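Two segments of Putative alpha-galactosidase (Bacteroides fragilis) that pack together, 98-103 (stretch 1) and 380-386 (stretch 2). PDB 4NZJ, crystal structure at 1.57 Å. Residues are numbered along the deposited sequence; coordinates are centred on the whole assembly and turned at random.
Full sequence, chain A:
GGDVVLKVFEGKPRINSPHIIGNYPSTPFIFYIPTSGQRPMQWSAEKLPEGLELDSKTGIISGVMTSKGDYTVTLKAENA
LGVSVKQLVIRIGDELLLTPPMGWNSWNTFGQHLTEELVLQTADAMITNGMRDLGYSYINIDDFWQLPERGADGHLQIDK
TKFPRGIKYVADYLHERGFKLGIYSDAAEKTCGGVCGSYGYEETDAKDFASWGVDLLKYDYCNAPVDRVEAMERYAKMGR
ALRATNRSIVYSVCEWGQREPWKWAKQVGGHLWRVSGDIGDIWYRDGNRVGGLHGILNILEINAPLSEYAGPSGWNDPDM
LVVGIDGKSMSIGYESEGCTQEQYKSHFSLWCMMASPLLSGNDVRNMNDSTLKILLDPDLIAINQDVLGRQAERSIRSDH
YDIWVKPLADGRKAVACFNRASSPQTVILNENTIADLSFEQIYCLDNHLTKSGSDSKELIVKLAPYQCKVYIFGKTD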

ATOM      1  N   LEU A  98       2.491   5.067   8.882  1.00 18.93           N
ATOM      2  CA  LEU A  98       1.365   5.633   9.612  1.00 18.99           C
ATOM      3  C   LEU A  98       0.091   5.592   8.762  1.00 18.25           C
ATOM      4  O   LEU A  98      -1.015   5.697   9.291  1.00 19.97           O
ATOM      5  CB  LEU A  98       1.691   7.055  10.085  1.00 20.71           C
ATOM      6  CG  LEU A  98       2.741   7.079  11.204  1.00 21.51           C
ATOM      7  CD1 LEU A  98       3.239   8.491  11.463  1.00 23.42           C
ATOM      8  CD2 LEU A  98       2.184   6.467  12.482  1.00 23.21           C
ATOM      9  N   THR A  99       0.273   5.434   7.450  1.00 17.95           N
ATOM     10  CA  THR A  99      -0.785   5.032   6.516  1.00 18.17           C
ATOM     11  C   THR A  99      -0.321   3.783   5.772  1.00 16.90           C
ATOM     12  O   THR A  99       0.872   3.477   5.758  1.00 17.14           O
ATOM     13  CB  THR A  99      -1.084   6.139   5.486  1.00 19.69           C
ATOM     14  OG1 THR A  99       0.072   6.367   4.671  1.00 21.74           O
ATOM     15  CG2 THR A  99      -1.484   7.427   6.180  1.00 21.12           C
ATOM     16  N   PRO A 100      -1.255   3.034   5.152  1.00 17.35           N
ATOM     17  CA  PRO A 100      -0.809   1.822   4.462  1.00 16.43           C
ATOM     18  C   PRO A 100       0.174   2.112   3.326  1.00 17.07           C
ATOM     19  O   PRO A 100       0.074   3.162   2.680  1.00 19.00           O
ATOM     20  CB  PRO A 100      -2.112   1.236   3.901  1.00 16.93           C
ATOM     21  CG  PRO A 100      -3.169   1.761   4.807  1.00 17.16           C
ATOM     22  CD  PRO A 100      -2.722   3.137   5.203  1.00 17.90           C
ATOM     23  N   PRO A 101       1.117   1.190   3.082  1.00 17.36           N
ATOM     24  CA  PRO A 101       2.069   1.411   1.989  1.00 17.03           C
ATOM     25  C   PRO A 101       1.411   1.256   0.622  1.00 16.25           C
ATOM     26  O   PRO A 101       0.542   0.404   0.443  1.00 16.44           O
ATOM     27  CB  PRO A 101       3.114   0.321   2.209  1.00 16.85           C
ATOM     28  CG  PRO A 101       2.371  -0.770   2.890  1.00 17.13           C
ATOM     29  CD  PRO A 101       1.294  -0.129   3.713  1.00 17.58           C
HETATM   30  N   MSE A 102       1.833   2.077  -0.330  1.00 15.42           N
HETATM   31  CA  MSE A 102       1.347   2.016  -1.696  1.00 15.05           C
HETATM   32  C   MSE A 102       2.529   1.881  -2.618  1.00 15.32           C
HETATM   33  O   MSE A 102       3.567   2.512  -2.403  1.00 16.58           O
HETATM   34  CB  MSE A 102       0.599   3.302  -2.036  1.00 16.48           C
HETATM   35  CG  MSE A 102      -0.565   3.582  -1.090  1.00 16.07           C
HETATM   36 SE   MSE A 102      -1.418   5.298  -1.528  0.75 16.67          SE
HETATM   37  CE  MSE A 102      -1.756   4.975  -3.438  1.00 16.80           C
ATOM     38  N   GLY A 103       2.384   1.078  -3.664  1.00 15.34           N
ATOM     39  CA  GLY A 103       3.491   0.862  -4.586  1.00 16.93           C
ATOM     40  C   GLY A 103       3.281  -0.294  -5.532  1.00 15.98           C
ATOM     41  O   GLY A 103       2.155  -0.568  -5.964  1.00 16.98           O
ATOM     42  N   LEU A 380     -11.056   7.034  -3.118  1.00 18.82           N
ATOM     43  CA  LEU A 380     -10.806   5.719  -2.525  1.00 17.98           C
ATOM     44  C   LEU A 380      -9.431   5.662  -1.865  1.00 17.33           C
ATOM     45  O   LEU A 380      -9.287   5.133  -0.773  1.00 18.48           O
ATOM     46  CB  LEU A 380     -10.951   4.607  -3.559  1.00 18.91           C
ATOM     47  CG  LEU A 380     -12.383   4.336  -4.021  1.00 18.93           C
ATOM     48  CD1 LEU A 380     -12.388   3.316  -5.145  1.00 19.11           C
ATOM     49  CD2 LEU A 380     -13.242   3.857  -2.862  1.00 19.65           C
ATOM     50  N   ILE A 381      -8.425   6.228  -2.520  1.00 17.78           N
ATOM     51  CA  ILE A 381      -7.097   6.294  -1.924  1.00 17.32           C
ATOM     52  C   ILE A 381      -7.109   7.143  -0.650  1.00 18.36           C
ATOM     53  O   ILE A 381      -6.480   6.781   0.352  1.00 18.31           O
ATOM     54  CB  ILE A 381      -6.057   6.798  -2.934  1.00 18.21           C
ATOM     55  CG1 ILE A 381      -5.883   5.749  -4.038  1.00 18.77           C
ATOM     56  CG2 ILE A 381      -4.731   7.093  -2.246  1.00 18.44           C
ATOM     57  CD1 ILE A 381      -5.157   6.259  -5.259  1.00 19.61           C
ATOM     58  N   ALA A 382      -7.834   8.262  -0.669  1.00 18.22           N
ATOM     59  CA  ALA A 382      -7.936   9.109   0.518  1.00 19.53           C
ATOM     60  C   ALA A 382      -8.538   8.332   1.698  1.00 18.63           C
ATOM     61  O   ALA A 382      -8.110   8.496   2.836  1.00 21.06           O
ATOM     62  CB  ALA A 382      -8.752  10.355   0.224  1.00 21.05           C
ATOM     63  N   ILE A 383      -9.515   7.483   1.412  1.00 18.72           N
ATOM     64  CA  ILE A 383     -10.077   6.594   2.425  1.00 18.81           C
ATOM     65  C   ILE A 383      -9.019   5.603   2.937  1.00 18.30           C
ATOM     66  O   ILE A 383      -8.836   5.473   4.149  1.00 19.18           O
ATOM     67  CB  ILE A 383     -11.330   5.865   1.896  1.00 19.82           C
ATOM     68  CG1 ILE A 383     -12.484   6.869   1.777  1.00 20.76           C
ATOM     69  CG2 ILE A 383     -11.708   4.703   2.803  1.00 19.53           C
ATOM     70  CD1 ILE A 383     -13.670   6.365   0.983  1.00 22.11           C
ATOM     71  N   ASN A 384      -8.316   4.932   2.024  1.00 18.04           N
ATOM     72  CA  ASN A 384      -7.218   4.016   2.410  1.00 17.59           C
ATOM     73  C   ASN A 384      -6.181   4.682   3.305  1.00 17.68           C
ATOM     74  O   ASN A 384      -5.686   4.087   4.270  1.00 18.42           O
ATOM     75  CB  ASN A 384      -6.507   3.478   1.172  1.00 17.17           C
ATOM     76  CG  ASN A 384      -5.371   2.518   1.515  1.00 17.60           C
ATOM     77  OD1 ASN A 384      -4.202   2.909   1.529  1.00 17.98           O
ATOM     78  ND2 ASN A 384      -5.710   1.262   1.793  1.00 17.76           N
ATOM     79  N   GLN A 385      -5.855   5.927   2.971  1.00 17.64           N
ATOM     80  CA  GLN A 385      -4.800   6.673   3.651  1.00 19.02           C
ATOM     81  C   GLN A 385      -5.301   7.498   4.849  1.00 19.70           C
ATOM     82  O   GLN A 385      -4.548   8.277   5.427  1.00 20.99           O
ATOM     83  CB  GLN A 385      -4.095   7.579   2.633  1.00 19.28           C
ATOM     84  CG  GLN A 385      -3.408   6.819   1.507  1.00 18.82           C
ATOM     85  CD  GLN A 385      -2.154   6.102   1.976  1.00 18.82           C
ATOM     86  OE1 GLN A 385      -1.137   6.736   2.277  1.00 20.35           O
ATOM     87  NE2 GLN A 385      -2.219   4.779   2.052  1.00 18.61           N
ATOM     88  N   ASP A 386      -6.563   7.328   5.231  1.00 20.02           N
ATOM     89  CA  ASP A 386      -7.109   8.093   6.352  1.00 21.84           C
ATOM     90  C   ASP A 386      -6.248   7.905   7.600  1.00 22.79           C
ATOM     91  O   ASP A 386      -5.922   6.779   7.958  1.00 22.64           O
ATOM     92  CB  ASP A 386      -8.545   7.688   6.657  1.00 22.50           C
ATOM     93  CG  ASP A 386      -9.176   8.568   7.718  1.00 25.20           C
ATOM     94  OD1 ASP A 386      -9.593   9.699   7.383  1.00 28.61           O
ATOM     95  OD2 ASP A 386      -9.237   8.149   8.894  1.00 25.91           O
TER

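A single buried side-chain amide takes part in both hydrogen bonds that cross this contact: that of Gln 385, the first residue to leave helical geometry at the end of its helix, makes three hydrogen bonds, two of them across the contact. Its OE1 accepts a hydrogen bond from Thr 99 OG1 at 2.7 Å, and its NE2 donates to the backbone oxygen Pro 100 O at 2.9 Å, nearly straight at 171°. The same NE2 also donates to Asn 384 OD1 at 2.8 Å, so both donor and acceptor sides of the amide are used in a place where an unpaired polar group would be costly.

The arrangement depends on a folded side chain. Gln 385 leaves its backbone sideways to the other stretch, and chi1 and chi2, both m, with chi3 at -71°, curl it so that its end comes nearer. Thr 99 points its CB toward the other stretch, chi1 p, and its short side chain meets the folded end of Gln 385; the CA atoms of Thr 99 and Gln 385, 5.2 Å apart, are the closest such pair across the stretches. Asn 384, chi1 t, holds OD1 against NE2, while its ND2 is satisfied elsewhere in the structure.

Pro 100 suits the next position well. Its nitrogen carries no hydrogen to be satisfied, its carbonyl remains free to accept, and its ring fits closely against the helix end, with CD 3.2 Å from Asn 384 O and CB 3.6 Å from Asn 384 OD1. Pro 101 points away and leaves the contact to its neighbours.

Selenomethionine Met 102 supplies the apolar part. Its extended chi2 carries SE to 3.8 Å from Ile 381 CG2 and 3.7 Å from Gln 385 CD, packing beside the polar cluster. Together the stretches bury 336 Å², with Gln 385 covered most: a small contact in which a polar cluster sits beside one apolar pair.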